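Local coordinates for protein N-acyl-D-glutamate deacylase (Bordetella bronchiseptica, PDB 3GIQ) that probably hydrolyses N-acyl-D-glutamate to D-glutamate and a carboxylate, as a zinc-dependent amidohydrolase with a TIM-barrel catalytic domain, at residues H68-F73 / V90-C95; L112-E117 / D365-D370. All coordinates share one frame; numbering follows the deposited sequence.

Contact 1: H68-F73 / V90-C95; sequences HDDLMF and VVVGNC. With ZN (zinc ion), chain E; ZN (zinc ion), chain D; G01 (N-[(R)-hydroxy(methyl)phosphoryl]-D-glutamic acid), chain C.
H68 and C95 meet at a metal ion in the binuclear zinc centre of this amidohydrolase, where 68-73 follows the first TIM-barrel strand and 90-95 spans the end of the second. H68, its CG anti to the carbonyl carbon (chi1 -79°), turns NE2 back onto the chain E zinc at 2.0 Å, and C95 SG bridges both metals, 2.4 Å from that ion and 2.3 Å from the chain D zinc. The sulfur lies at the edge of the H68 imidazole. The phosphoryl group of the ligand G01 spans the pair, OPA on the chain E zinc and OPB on the other; H66 completes the first site, H218 and H248 the second.

Away from the metals, F73 points the edge of its ring at V90, with CZ 4.0 Å from V90 CG1, and V92 CG1 lies about as close to the same carbon. V92 CG1 also covers the backbone N of D69, buried without a hydrogen-bond partner. The D69 carboxylate brushes V90 CG2 but is held by K82 and W81.

Polar links are few. The backbone N of G93 makes a weak hydrogen bond to D70 OD2. A water donates to D70 OD2 and accepts from H68 ND1, each at 2.8 Å, and weakly from N94 N, which should fix the rotation of the imidazole while its NE2 faces the zinc.

Contact 2: L112-E117 / D365-D370; sequences LALLGE and DGLPND. With G01 (N-[(R)-hydroxy(methyl)phosphoryl]-D-glutamic acid), chain C.
L114 overlaps the end of L367, CD1 of one leucine lying 4.4 Å from CD1 of the other. The L114 side chain is extended, with chi2 at -179°, and this carries the same CD1 to within 3.8 Å of C6, the methyl carbon on the phosphorus of G01. Its other branch, CD2, lies 4.0 Å from D370 OD1, the two side chains meeting at a slant. T289 and W306 also touch L114, so the leucine is wedged between ligand, loop and neighbouring strands.

Farther from the ligand the packing is made by N369. Its CB sits 3.7 Å from the carbonyl O of L114. The side chain turns its CG away from its own backbone N (chi1 -162°), and the amide comes over G116, with OD1 3.6 Å from G116 CA. G116 has a phi of 132°, a backbone shape open mainly to glycine, and the chain straightens here after the helix-like turn of 112-115. At this outer edge a water links the E117 backbone to the N369 side chain: it accepts a hydrogen bond from E117 N and a weak one from N369 ND2.

A type I turn, closed by D370 N to L367 O at 3.2 Å, sets L367, N369 and D370 around L114. At the start of the same segment, D365 OD2 comes within 2.6 Å of OPA, the ligand oxygen on the chain E zinc. D365 follows the last strand of the barrel, the position of the metal-site aspartate in this family. The arrangement is that of an amidohydrolase active-site mouth, where loops beyond the second and eighth strands of a TIM barrel meet beside the phosphoryl group of the bound inhibitor-like ligand.

Overall arrangement
Contact 1 is fully buried near the middle of the chain and combines metal coordination, a bound water and apolar packing against strand 87-92. Contact 2, its centre about 9 Å from that of contact 1, is only partly buried; apart from one bridging water, its segments meet through van der Waals packing between loops. Both reach G01, contact 1 through the zinc ions and contact 2 at the methyl carbon and a phosphoryl oxygen. They also touch directly: H68 CD2 lies 3.0 Å from D365 OD1, and M72 CG packs 3.5 Å from P368 CG. The 365-370 loop thus rests on the 68-73 segment, joining metal centre and outer loops.

Contact 1: H68-F73 / V90-C95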
loop_
_atom_site.group_PDB
_atom_site.type_symbol
_atom_site.label_atom_id
_atom_site.label_comp_id
_atom_site.label_asym_id
_atom_site.label_seq_id
_atom_site.Cartn_x
_atom_site.Cartn_y
_atom_site.Cartn_z
ATOM N N HIS A 68 -0.038 -3.486 -4.144
ATOM C CA HIS A 68 -0.033 -4.871 -4.611
ATOM C C HIS A 68 0.332 -4.817 -6.092
ATOM O O HIS A 68 -0.085 -5.661 -6.886
ATOM C CB HIS A 68 -1.415 -5.518 -4.432
ATOM C CG HIS A 68 -1.697 -5.963 -3.030
ATOM N ND1 HIS A 68 -0.923 -6.899 -2.377
ATOM C CD2 HIS A 68 -2.657 -5.588 -2.151
ATOM C CE1 HIS A 68 -1.394 -7.080 -1.155
ATOM N NE2 HIS A 68 -2.446 -6.297 -0.993
ATOM N N ASP A 69 1.132 -3.814 -6.445
ATOM C CA ASP A 69 1.560 -3.587 -7.826
ATOM C C ASP A 69 2.860 -4.317 -8.180
ATOM O O ASP A 69 3.512 -3.985 -9.170
ATOM C CB ASP A 69 1.755 -2.083 -8.042
ATOM C CG ASP A 69 0.668 -1.255 -7.372
ATOM O OD1 ASP A 69 -0.411 -1.073 -7.972
ATOM O OD2 ASP A 69 0.893 -0.806 -6.229
ATOM N N ASP A 70 3.224 -5.313 -7.379
ATOM C CA ASP A 70 4.459 -6.080 -7.585
ATOM C C ASP A 70 4.837 -6.394 -9.034
ATOM O O ASP A 70 5.983 -6.184 -9.446
ATOM C CB ASP A 70 4.389 -7.410 -6.828
ATOM C CG ASP A 70 4.120 -7.233 -5.352
ATOM O OD1 ASP A 70 4.948 -7.704 -4.542
ATOM O OD2 ASP A 70 3.080 -6.633 -5.003
ATOM N N LEU A 71 3.873 -6.902 -9.795
ATOM C CA LEU A 71 4.107 -7.309 -11.181
ATOM C C LEU A 71 3.708 -6.292 -12.245
ATOM O O LEU A 71 3.925 -6.522 -13.440
ATOM C CB LEU A 71 3.363 -8.622 -11.451
ATOM C CG LEU A 71 3.569 -9.731 -10.413
ATOM C CD1 LEU A 71 2.714 -10.943 -10.769
ATOM C CD2 LEU A 71 5.039 -10.107 -10.350
ATOM N N MET A 72 3.128 -5.175 -11.823
ATOM C CA MET A 72 2.688 -4.154 -12.766
ATOM C C MET A 72 3.815 -3.391 -13.457
ATOM O O MET A 72 3.619 -2.827 -14.533
ATOM C CB MET A 72 1.757 -3.166 -12.063
ATOM C CG MET A 72 0.483 -3.803 -11.526
ATOM S SD MET A 72 -0.513 -4.565 -12.832
ATOM C CE MET A 72 -0.159 -6.286 -12.563
ATOM N N PHE A 73 4.993 -3.366 -12.848
ATOM C CA PHE A 73 6.111 -2.650 -13.442
ATOM C C PHE A 73 6.491 -3.275 -14.784
ATOM O O PHE A 73 7.112 -2.631 -15.625
ATOM C CB PHE A 73 7.272 -2.633 -12.449
ATOM C CG PHE A 73 6.862 -2.146 -11.085
ATOM C CD1 PHE A 73 6.366 -0.854 -10.919
ATOM C CD2 PHE A 73 6.889 -2.997 -9.989
ATOM C CE1 PHE A 73 5.898 -0.422 -9.679
ATOM C CE2 PHE A 73 6.423 -2.575 -8.741
ATOM C CZ PHE A 73 5.925 -1.288 -8.586
ATOM N N VAL A 90 5.859 3.443 -3.909
ATOM C CA VAL A 90 4.923 2.420 -3.473
ATOM C C VAL A 90 5.664 1.266 -2.818
ATOM O O VAL A 90 6.749 0.886 -3.255
ATOM C CB VAL A 90 4.079 1.876 -4.652
ATOM C CG1 VAL A 90 4.985 1.261 -5.715
ATOM C CG2 VAL A 90 3.078 0.846 -4.137
ATOM N N VAL A 91 5.087 0.739 -1.745
ATOM C CA VAL A 91 5.667 -0.398 -1.049
ATOM C C VAL A 91 4.831 -1.596 -1.479
ATOM O O VAL A 91 3.639 -1.666 -1.181
ATOM C CB VAL A 91 5.577 -0.248 0.486
ATOM C CG1 VAL A 91 6.144 -1.499 1.167
ATOM C CG2 VAL A 91 6.346 0.990 0.938
ATOM N N VAL A 92 5.450 -2.527 -2.199
ATOM C CA VAL A 92 4.736 -3.709 -2.666
ATOM C C VAL A 92 5.064 -4.939 -1.822
ATOM O O VAL A 92 5.857 -4.855 -0.882
ATOM C CB VAL A 92 5.071 -3.997 -4.143
ATOM C CG1 VAL A 92 4.631 -2.822 -5.003
ATOM C CG2 VAL A 92 6.569 -4.240 -4.299
ATOM N N GLY A 93 4.437 -6.068 -2.154
ATOM C CA GLY A 93 4.672 -7.309 -1.429
ATOM C C GLY A 93 3.923 -7.422 -0.111
ATOM O O GLY A 93 4.422 -8.010 0.847
ATOM N N ASN A 94 2.711 -6.879 -0.067
ATOM C CA ASN A 94 1.898 -6.885 1.146
ATOM C C ASN A 94 0.988 -8.096 1.349
ATOM O O ASN A 94 0.774 -8.896 0.441
ATOM C CB ASN A 94 1.047 -5.610 1.182
ATOM C CG ASN A 94 1.859 -4.379 1.533
ATOM O OD1 ASN A 94 2.227 -4.181 2.689
ATOM N ND2 ASN A 94 2.153 -3.552 0.536
ATOM N N CYS A 95 0.464 -8.216 2.567
ATOM C CA CYS A 95 -0.459 -9.283 2.937
ATOM C C CYS A 95 0.014 -10.712 2.685
ATOM O O CYS A 95 -0.790 -11.596 2.385
ATOM C CB CYS A 95 -1.799 -9.045 2.239
ATOM S SG CYS A 95 -2.458 -7.406 2.622
HETATM ZN ZN ZN E . -3.201 -5.953 0.809
HETATM ZN ZN ZN D . -4.586 -7.832 3.355
HETATM C CD G01 C . -11.236 -8.722 3.983
HETATM C CG G01 C . -10.136 -7.664 3.910
HETATM C CB G01 C . -9.451 -7.716 2.537
HETATM C CA G01 C . -8.323 -6.703 2.199
HETATM C C G01 C . -8.910 -5.273 2.234
HETATM C C6 G01 C . -5.847 -8.119 -0.794
HETATM P P G01 C . -6.102 -7.434 0.835
HETATM O OPA G01 C . -5.181 -6.144 0.948
HETATM O OPB G01 C . -5.729 -8.441 1.858
HETATM N N G01 C . -7.649 -6.928 0.891
HETATM O O G01 C . -9.434 -4.808 1.204
HETATM O OXT G01 C . -8.815 -4.666 3.319
HETATM O OE1 G01 C . -12.301 -8.479 3.370
HETATM O OE2 G01 C . -10.976 -9.748 4.638
HETATM O O HOH W 1 1.702 -7.648 -2.775
#

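Contact 2: L112-E117 / D365-D370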
loop_
_atom_site.group_PDB
_atom_site.type_symbol
_atom_site.label_atom_id
_atom_site.label_comp_id
_atom_site.label_asym_id
_atom_site.label_seq_id
_atom_site.Cartn_x
_atom_site.Cartn_y
_atom_site.Cartn_z
ATOM N N LEU A 112 -2.321 -15.032 -4.275
ATOM C CA LEU A 112 -1.251 -14.699 -5.211
ATOM C C LEU A 112 -1.777 -14.240 -6.566
ATOM O O LEU A 112 -1.157 -13.410 -7.232
ATOM C CB LEU A 112 -0.312 -15.893 -5.404
ATOM C CG LEU A 112 0.854 -15.993 -4.419
ATOM C CD1 LEU A 112 1.614 -17.289 -4.648
ATOM C CD2 LEU A 112 1.779 -14.795 -4.602
ATOM N N ALA A 113 -2.925 -14.775 -6.969
ATOM C CA ALA A 113 -3.517 -14.417 -8.253
ATOM C C ALA A 113 -3.773 -12.918 -8.364
ATOM O O ALA A 113 -3.756 -12.357 -9.462
ATOM C CB ALA A 113 -4.821 -15.185 -8.458
ATOM N N LEU A 114 -4.010 -12.267 -7.229
ATOM C CA LEU A 114 -4.283 -10.833 -7.226
ATOM C C LEU A 114 -3.126 -9.986 -7.747
ATOM O O LEU A 114 -3.327 -8.845 -8.167
ATOM C CB LEU A 114 -4.649 -10.368 -5.816
ATOM C CG LEU A 114 -5.950 -10.914 -5.225
ATOM C CD1 LEU A 114 -6.158 -10.317 -3.836
ATOM C CD2 LEU A 114 -7.115 -10.568 -6.135
ATOM N N LEU A 115 -1.917 -10.534 -7.712
ATOM C CA LEU A 115 -0.752 -9.793 -8.184
ATOM C C LEU A 115 -0.674 -9.761 -9.704
ATOM O O LEU A 115 -0.108 -8.837 -10.284
ATOM C CB LEU A 115 0.529 -10.413 -7.625
ATOM C CG LEU A 115 0.609 -10.480 -6.099
ATOM C CD1 LEU A 115 1.968 -11.017 -5.686
ATOM C CD2 LEU A 115 0.381 -9.097 -5.515
ATOM N N GLY A 116 -1.242 -10.775 -10.346
ATOM C CA GLY A 116 -1.205 -10.833 -11.796
ATOM C C GLY A 116 -0.759 -12.197 -12.283
ATOM O O GLY A 116 -0.474 -13.085 -11.481
ATOM N N GLU A 117 -0.681 -12.359 -13.599
ATOM C CA GLU A 117 -0.293 -13.629 -14.202
ATOM C C GLU A 117 1.184 -13.790 -14.555
ATOM O O GLU A 117 1.602 -14.867 -14.973
ATOM C CB GLU A 117 -1.142 -13.882 -15.447
ATOM C CG GLU A 117 -2.584 -14.233 -15.141
ATOM C CD GLU A 117 -3.420 -14.399 -16.392
ATOM O OE1 GLU A 117 -2.926 -15.006 -17.365
ATOM O OE2 GLU A 117 -4.577 -13.930 -16.398
ATOM N N ASP A 365 -4.112 0.082 -1.268
ATOM C CA ASP A 365 -4.487 -1.324 -1.380
ATOM C C ASP A 365 -5.174 -1.580 -2.721
ATOM O O ASP A 365 -6.083 -2.406 -2.832
ATOM C CB ASP A 365 -5.406 -1.738 -0.225
ATOM C CG ASP A 365 -5.402 -3.241 0.012
ATOM O OD1 ASP A 365 -4.617 -3.951 -0.655
ATOM O OD2 ASP A 365 -6.176 -3.716 0.871
ATOM N N GLY A 366 -4.739 -0.858 -3.745
ATOM C CA GLY A 366 -5.317 -1.045 -5.060
ATOM C C GLY A 366 -4.988 -2.425 -5.604
ATOM O O GLY A 366 -3.904 -2.950 -5.361
ATOM N N LEU A 367 -5.936 -3.020 -6.323
ATOM C CA LEU A 367 -5.746 -4.338 -6.932
ATOM C C LEU A 367 -5.805 -4.068 -8.431
ATOM O O LEU A 367 -6.851 -4.214 -9.070
ATOM C CB LEU A 367 -6.861 -5.287 -6.485
ATOM C CG LEU A 367 -6.915 -5.484 -4.964
ATOM C CD1 LEU A 367 -8.019 -6.454 -4.593
ATOM C CD2 LEU A 367 -5.568 -6.003 -4.471
ATOM N N PRO A 368 -4.663 -3.668 -9.010
ATOM C CA PRO A 368 -4.477 -3.329 -10.424
ATOM C C PRO A 368 -4.792 -4.378 -11.483
ATOM O O PRO A 368 -4.933 -4.039 -12.656
ATOM C CB PRO A 368 -3.021 -2.867 -10.471
ATOM C CG PRO A 368 -2.371 -3.760 -9.475
ATOM C CD PRO A 368 -3.359 -3.727 -8.318
ATOM N N ASN A 369 -4.915 -5.639 -11.081
ATOM C CA ASN A 369 -5.206 -6.706 -12.039
ATOM C C ASN A 369 -6.708 -6.968 -12.189
ATOM O O ASN A 369 -7.143 -7.596 -13.157
ATOM C CB ASN A 369 -4.506 -8.001 -11.605
ATOM C CG ASN A 369 -4.396 -9.012 -12.735
ATOM O OD1 ASN A 369 -4.651 -10.201 -12.545
ATOM N ND2 ASN A 369 -4.003 -8.543 -13.913
ATOM N N ASP A 370 -7.494 -6.485 -11.230
ATOM C CA ASP A 370 -8.948 -6.673 -11.234
ATOM C C ASP A 370 -9.652 -6.073 -12.448
ATOM O O ASP A 370 -9.333 -4.970 -12.877
ATOM C CB ASP A 370 -9.556 -6.065 -9.966
ATOM C CG ASP A 370 -9.254 -6.872 -8.721
ATOM O OD1 ASP A 370 -8.349 -7.740 -8.752
ATOM O OD2 ASP A 370 -9.924 -6.625 -7.697
HETATM C CD G01 C . -11.236 -8.722 3.983
HETATM C CG G01 C . -10.136 -7.664 3.910
HETATM C CB G01 C . -9.451 -7.716 2.537
HETATM C CA G01 C . -8.323 -6.703 2.199
HETATM C C G01 C . -8.910 -5.273 2.234
HETATM C C6 G01 C . -5.847 -8.119 -0.794
HETATM P P G01 C . -6.102 -7.434 0.835
HETATM O OPA G01 C . -5.181 -6.144 0.948
HETATM O OPB G01 C . -5.729 -8.441 1.858
HETATM N N G01 C . -7.649 -6.928 0.891
HETATM O O G01 C . -9.434 -4.808 1.204
HETATM O OXT G01 C . -8.815 -4.666 3.319
HETATM O OE1 G01 C . -12.301 -8.479 3.370
HETATM O OE2 G01 C . -10.976 -9.748 4.638
HETATM O O HOH W 2 -2.145 -10.344 -15.091
#